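Local coordinates for Rpb7-binding protein seb1 (Schizosaccharomyces pombe 972h-, PDB 5MDT) that binds RNA polymerase II, through a domain that probably recognises its C-terminal repeat tail, and nascent RNA, and drives transcription termination, at residues E6-G9 / I10-S13; H58-G61 / A62-L66; L123-C126 / D127-K131. One frame throughout, in Å; residues are numbered along the deposited sequence.

The three contacts come in series along the chain, and each lies within a single helix of the all-helical CTD-interacting domain. Contact 1 is on helix 4-16, contact 2 opens helix 59-79, and contact 3 takes up helix 119-131 from Leu123 to its end. Contact 2 stands between the other two, with its centre about 14 Å from the centre of each. It touches both: Leu11 CD2 meets Ile65 CD1 at 3.9 Å, and Leu63 CB meets Leu125 CD1 at 3.9 Å. Contacts 1 and 3 do not touch, and their centres are about 27 Å apart. Helix 59-79 thus links the N-terminal helix to helix 119-131 through the apolar interior.

Contact 1 (E6-G9 / I10-S13); sequences EFDG and ILDS
Phe7 and Leu11 lie one turn apart on helix 4-16, and their side chains run at a slant to each other. One methyl of Leu11 does the touching. Its CD1 stands 3.7 Å from Phe7 CE2 and only slightly farther from Phe7 CD2, against the CD2-CE2 side of the ring. The approach is oblique to the ring. The first torsions bring the two together. Phe7 CG is turned opposite its own backbone N (chi1 -174°), while Leu11 CG sits beside its own N (chi1 -65°) and leans back over the preceding turn. Leu11 CG therefore also rests against the backbone, 3.5 Å from Phe7 O. Asp8 OD1 lies in the plane of the Phe7 ring at its edge, and it is hydrogen-bonded to Ser46 OG.

A second pair repeats the spacing. Ile10 CD1 reaches back to Glu6 CG at 4.1 Å, a light touch between aliphatic parts. Ile10 CG1 packs closer, 3.4 Å from Glu6 O. Beneath these side chains runs the ordinary i to i+4 ladder of an alpha helix. Leu11 N gives its proton to Phe7 O at 3.1 Å, and Ser13 N does the same to Gly9 O. Gly9 O has a second donor: a water gives it a proton at 2.7 Å and also bonds Ser13 OG at 2.9 Å. This marks the polar side of an amphipathic helix.

The apolar side faces three other helices. Phe7 packs on Leu29 of helix 23-35, edge-to-face with Phe43 of helix 40-53, and on Ile69 of helix 59-79. Ile10 lies against Leu32, and Leu11 against Tyr50.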
# COMPACT_ATOMS: atom_id res chain seq x y z
N GLU A 6 11.59 -4.49 -13.38
CA GLU A 6 11.42 -5.74 -12.63
C GLU A 6 10.17 -5.67 -11.74
O GLU A 6 9.40 -6.64 -11.69
CB GLU A 6 12.67 -6.03 -11.77
CG GLU A 6 12.56 -7.35 -11.03
CD GLU A 6 13.82 -8.01 -10.51
OE1 GLU A 6 14.88 -7.36 -10.47
OE2 GLU A 6 13.72 -9.19 -10.10
N PHE A 7 9.98 -4.54 -11.03
CA PHE A 7 8.82 -4.34 -10.14
C PHE A 7 7.50 -4.50 -10.93
O PHE A 7 6.62 -5.24 -10.49
CB PHE A 7 8.94 -2.92 -9.55
CG PHE A 7 7.93 -2.53 -8.48
CD1 PHE A 7 8.22 -2.73 -7.13
CD2 PHE A 7 6.75 -1.88 -8.83
CE1 PHE A 7 7.32 -2.30 -6.14
CE2 PHE A 7 5.86 -1.43 -7.85
CZ PHE A 7 6.14 -1.65 -6.50
N ASP A 8 7.38 -3.83 -12.11
CA ASP A 8 6.17 -3.93 -12.94
C ASP A 8 5.95 -5.38 -13.43
O ASP A 8 4.80 -5.82 -13.52
CB ASP A 8 6.25 -2.96 -14.13
CG ASP A 8 6.22 -1.49 -13.72
OD1 ASP A 8 5.85 -1.20 -12.56
OD2 ASP A 8 6.56 -0.64 -14.58
N GLY A 9 7.05 -6.08 -13.73
CA GLY A 9 7.01 -7.48 -14.17
C GLY A 9 6.50 -8.42 -13.10
O GLY A 9 5.76 -9.37 -13.41
N ILE A 10 6.87 -8.18 -11.83
CA ILE A 10 6.36 -8.97 -10.69
C ILE A 10 4.84 -8.72 -10.53
O ILE A 10 4.07 -9.67 -10.32
CB ILE A 10 7.12 -8.67 -9.38
CG1 ILE A 10 8.60 -9.12 -9.51
CG2 ILE A 10 6.44 -9.37 -8.17
CD1 ILE A 10 9.54 -8.49 -8.51
N LEU A 11 4.42 -7.46 -10.65
CA LEU A 11 2.99 -7.10 -10.56
C LEU A 11 2.18 -7.77 -11.68
O LEU A 11 1.07 -8.27 -11.43
CB LEU A 11 2.79 -5.57 -10.57
CG LEU A 11 3.35 -4.78 -9.37
CD1 LEU A 11 3.22 -3.28 -9.62
CD2 LEU A 11 2.68 -5.18 -8.05
N ASP A 12 2.76 -7.86 -12.90
CA ASP A 12 2.14 -8.57 -14.03
C ASP A 12 1.92 -10.04 -13.70
O ASP A 12 0.83 -10.55 -13.97
CB ASP A 12 3.02 -8.47 -15.28
CG ASP A 12 2.94 -7.13 -15.98
OD1 ASP A 12 1.98 -6.36 -15.70
OD2 ASP A 12 3.83 -6.85 -16.82
N SER A 13 2.93 -10.72 -13.12
CA SER A 13 2.81 -12.13 -12.72
C SER A 13 1.72 -12.30 -11.65
O SER A 13 0.90 -13.21 -11.75
CB SER A 13 4.14 -12.67 -12.19
OG SER A 13 5.12 -12.69 -13.21
O HOH W 1 5.87 -11.07 -15.51

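Contact 2 (H58-G61 / A62-L66); sequences HKLG and ALYIL
Leu60 lies against one face of the Tyr64 ring, one turn further on in the first turns of helix 59-79. From CB the leucine chain turns opposite its own backbone N (chi1 180°). That carries the branch point along the helix towards the tyrosine. CG comes over the ring face, 4.2 Å from the centroid of the Tyr64 ring and 25° off its normal, which makes a CH-pi contact. CG is 3.9 Å from Tyr64 CZ. The two methyls part from there. CD1 also meets CZ and lies 4.0 Å from Tyr64 CE1. CD2 goes to the phenol end, 3.7 Å from Tyr64 OH. The leucine thus lies along the outer half of the ring.

The inner half is met by backbone. Leu60 O stands over a face of the same ring, 3.7 Å above its plane and offset toward the rim. The same oxygen accepts the proton of Tyr64 N at 2.9 Å, with the donor in the carbonyl plane.

In the fold, this is the start of a long helix in the middle of the all-helical CTD-interacting domain. Ala62 N is bonded to His58 O, the earliest of the i to i+4 bonds in this pair of segments. Several helices surround it: Leu60 and Leu63 pack on Ile122 of helix 119-131, Leu63 also on Leu106 of helix 92-113, and Ala62 on Tyr50 and Ala51 of helix 40-53. Ile65 turns to Ile26 and Leu29 of helix 23-35.

Ile65 CG1 also sits 3.4 Å from Gly61 O, which takes the proton of Ile65 N. Lys59 sends its ammonium out of the contact, to a hydrogen bond with Ala51 O and a salt bridge with Asp109.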
# COMPACT_ATOMS: atom_id res chain seq x y z
N HIS A 58 -8.11 -9.80 -6.15
CA HIS A 58 -6.73 -9.36 -5.98
C HIS A 58 -6.53 -8.02 -5.26
O HIS A 58 -5.38 -7.64 -5.01
CB HIS A 58 -6.06 -9.31 -7.37
CG HIS A 58 -5.76 -10.67 -7.95
ND1 HIS A 58 -6.66 -11.72 -7.87
CD2 HIS A 58 -4.68 -11.07 -8.67
CE1 HIS A 58 -6.08 -12.74 -8.50
NE2 HIS A 58 -4.88 -12.39 -9.00
N LYS A 59 -7.62 -7.30 -4.91
CA LYS A 59 -7.49 -5.96 -4.29
C LYS A 59 -6.85 -6.05 -2.91
O LYS A 59 -6.03 -5.19 -2.56
CB LYS A 59 -8.89 -5.30 -4.14
CG LYS A 59 -9.73 -5.20 -5.42
CD LYS A 59 -8.97 -4.57 -6.59
CE LYS A 59 -10.01 -4.22 -7.66
NZ LYS A 59 -9.44 -3.29 -8.67
N LEU A 60 -7.17 -7.13 -2.17
CA LEU A 60 -6.56 -7.29 -0.84
C LEU A 60 -5.05 -7.44 -0.95
O LEU A 60 -4.33 -6.76 -0.22
CB LEU A 60 -7.17 -8.46 -0.06
CG LEU A 60 -6.57 -8.69 1.33
CD1 LEU A 60 -6.81 -7.51 2.26
CD2 LEU A 60 -7.16 -9.97 1.95
N GLY A 61 -4.58 -8.30 -1.87
CA GLY A 61 -3.14 -8.51 -2.09
C GLY A 61 -2.46 -7.19 -2.46
O GLY A 61 -1.30 -6.96 -2.08
N ALA A 62 -3.14 -6.32 -3.24
CA ALA A 62 -2.56 -5.03 -3.61
C ALA A 62 -2.40 -4.13 -2.36
O ALA A 62 -1.42 -3.40 -2.24
CB ALA A 62 -3.44 -4.34 -4.65
N LEU A 63 -3.36 -4.21 -1.43
CA LEU A 63 -3.28 -3.48 -0.16
C LEU A 63 -2.16 -4.03 0.71
O LEU A 63 -1.51 -3.25 1.41
CB LEU A 63 -4.61 -3.49 0.59
CG LEU A 63 -5.69 -2.59 -0.05
CD1 LEU A 63 -7.01 -2.76 0.67
CD2 LEU A 63 -5.28 -1.13 0.00
N TYR A 64 -1.89 -5.37 0.67
CA TYR A 64 -0.74 -5.90 1.42
C TYR A 64 0.58 -5.37 0.82
O TYR A 64 1.55 -5.13 1.56
CB TYR A 64 -0.72 -7.43 1.38
CG TYR A 64 -1.81 -8.08 2.22
CD1 TYR A 64 -2.35 -7.44 3.33
CD2 TYR A 64 -2.23 -9.38 1.95
CE1 TYR A 64 -3.29 -8.06 4.15
CE2 TYR A 64 -3.18 -10.01 2.76
CZ TYR A 64 -3.71 -9.35 3.85
OH TYR A 64 -4.62 -9.98 4.67
N ILE A 65 0.62 -5.18 -0.51
CA ILE A 65 1.84 -4.60 -1.14
C ILE A 65 2.00 -3.15 -0.64
O ILE A 65 3.09 -2.77 -0.22
CB ILE A 65 1.76 -4.69 -2.69
CG1 ILE A 65 1.87 -6.15 -3.14
CG2 ILE A 65 2.87 -3.80 -3.38
CD1 ILE A 65 1.36 -6.34 -4.57
N LEU A 66 0.93 -2.35 -0.73
CA LEU A 66 0.92 -0.97 -0.26
C LEU A 66 1.36 -0.90 1.20
O LEU A 66 2.19 -0.06 1.53
CB LEU A 66 -0.50 -0.36 -0.40
CG LEU A 66 -0.69 1.05 0.19
CD1 LEU A 66 0.15 2.10 -0.56
CD2 LEU A 66 -2.18 1.48 0.12

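Contact 3 (L123-C126 / D127-K131); sequences LKLC and DIWEK
Leu125 and Trp129 form the tight side of this turn of helix 119-131. Leu125 CB lies almost straight over the six-membered ring of Trp129, 4.0 Å from its centroid and 10° off the normal. This is a CH-pi contact. Leu125 O stands over the same indole near its rim, by the CG-CD2 bond, 3.2 Å from Trp129 CG. Trp129 CG sits beside its own backbone N (chi1 -64°), which swings the ring back over the earlier turn. Leu125 O also accepts the proton of Trp129 N at 2.9 Å. Outside the turn, Trp129 NE1 bonds Asp67 OD1 and the ring meets Phe135 edge-to-face. With an alanine in place of Trp129, Asp67 would probably lose its indole partner, and a gap would open beside Leu125 CB.

The packing runs out towards the exposed Ile128, where Leu125 CD2 and Ile128 CD1 are 4.4 Å apart, a slack apolar touch. Lys124, Asp127 and Glu130 make up the solvent side. Lys124 NZ is 6.4 Å from Asp127 OD2, too far for a salt bridge. The acids look elsewhere: Asp127 OD1 and Glu130 OE1 both pair with Arg144 NH2 of helix 137-150.

The chemistry is thus mixed: apolar packing and one indole hydrogen bond join this helix to helix 59-79, while salt bridges to Arg144, along with further apolar contacts, join it to helix 137-150.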
# COMPACT_ATOMS: atom_id res chain seq x y z
N LEU A 123 -9.43 -3.92 7.92
CA LEU A 123 -9.53 -3.39 9.28
C LEU A 123 -8.26 -3.74 10.04
O LEU A 123 -7.72 -2.88 10.73
CB LEU A 123 -10.75 -3.94 10.05
CG LEU A 123 -12.06 -3.21 9.89
CD1 LEU A 123 -13.07 -3.76 10.89
CD2 LEU A 123 -11.91 -1.71 10.14
N LYS A 124 -7.74 -4.98 9.87
CA LYS A 124 -6.49 -5.43 10.48
C LYS A 124 -5.29 -4.56 10.05
O LYS A 124 -4.41 -4.31 10.86
CB LYS A 124 -6.22 -6.92 10.23
CG LYS A 124 -7.06 -7.82 11.12
CD LYS A 124 -7.03 -9.28 10.69
CE LYS A 124 -7.43 -10.20 11.83
NZ LYS A 124 -8.84 -9.98 12.28
N LEU A 125 -5.28 -4.07 8.79
CA LEU A 125 -4.23 -3.17 8.33
C LEU A 125 -4.30 -1.83 9.07
O LEU A 125 -3.26 -1.31 9.46
CB LEU A 125 -4.28 -2.98 6.81
CG LEU A 125 -3.93 -4.19 5.93
CD1 LEU A 125 -4.12 -3.86 4.45
CD2 LEU A 125 -2.51 -4.69 6.19
N CYS A 126 -5.51 -1.32 9.32
CA CYS A 126 -5.71 -0.07 10.08
C CYS A 126 -5.09 -0.17 11.47
O CYS A 126 -4.46 0.79 11.91
CB CYS A 126 -7.19 0.29 10.15
SG CYS A 126 -7.94 0.60 8.54
N ASP A 127 -5.23 -1.34 12.13
CA ASP A 127 -4.66 -1.62 13.45
C ASP A 127 -3.13 -1.58 13.38
O ASP A 127 -2.51 -0.97 14.25
CB ASP A 127 -5.11 -3.01 13.95
CG ASP A 127 -6.55 -3.12 14.41
OD1 ASP A 127 -7.17 -2.07 14.69
OD2 ASP A 127 -7.05 -4.26 14.52
N ILE A 128 -2.54 -2.22 12.34
CA ILE A 128 -1.09 -2.25 12.10
C ILE A 128 -0.56 -0.82 11.93
O ILE A 128 0.43 -0.46 12.56
CB ILE A 128 -0.75 -3.21 10.92
CG1 ILE A 128 -0.94 -4.69 11.36
CG2 ILE A 128 0.69 -2.98 10.38
CD1 ILE A 128 -1.02 -5.72 10.21
N TRP A 129 -1.27 -0.02 11.12
CA TRP A 129 -0.94 1.38 10.84
C TRP A 129 -1.07 2.27 12.08
O TRP A 129 -0.27 3.18 12.26
CB TRP A 129 -1.80 1.90 9.69
CG TRP A 129 -1.53 1.20 8.39
CD1 TRP A 129 -0.35 0.62 8.00
CD2 TRP A 129 -2.42 1.09 7.27
NE1 TRP A 129 -0.47 0.13 6.72
CE2 TRP A 129 -1.72 0.42 6.24
CE3 TRP A 129 -3.77 1.45 7.06
CZ2 TRP A 129 -2.31 0.11 5.01
CZ3 TRP A 129 -4.34 1.18 5.82
CH2 TRP A 129 -3.62 0.50 4.82
N GLU A 130 -2.07 2.00 12.91
CA GLU A 130 -2.29 2.74 14.15
C GLU A 130 -1.13 2.51 15.13
O GLU A 130 -0.61 3.47 15.71
CB GLU A 130 -3.64 2.34 14.78
CG GLU A 130 -4.02 3.13 16.01
CD GLU A 130 -5.47 2.92 16.41
OE1 GLU A 130 -5.86 1.75 16.64
OE2 GLU A 130 -6.22 3.92 16.46
N LYS A 131 -0.72 1.23 15.28
CA LYS A 131 0.37 0.79 16.15
C LYS A 131 1.72 1.35 15.69
O LYS A 131 2.54 1.74 16.53
CB LYS A 131 0.39 -0.75 16.20
CG LYS A 131 1.34 -1.37 17.22
CD LYS A 131 1.50 -2.87 16.98
CE LYS A 131 2.53 -3.50 17.88
NZ LYS A 131 2.61 -4.97 17.67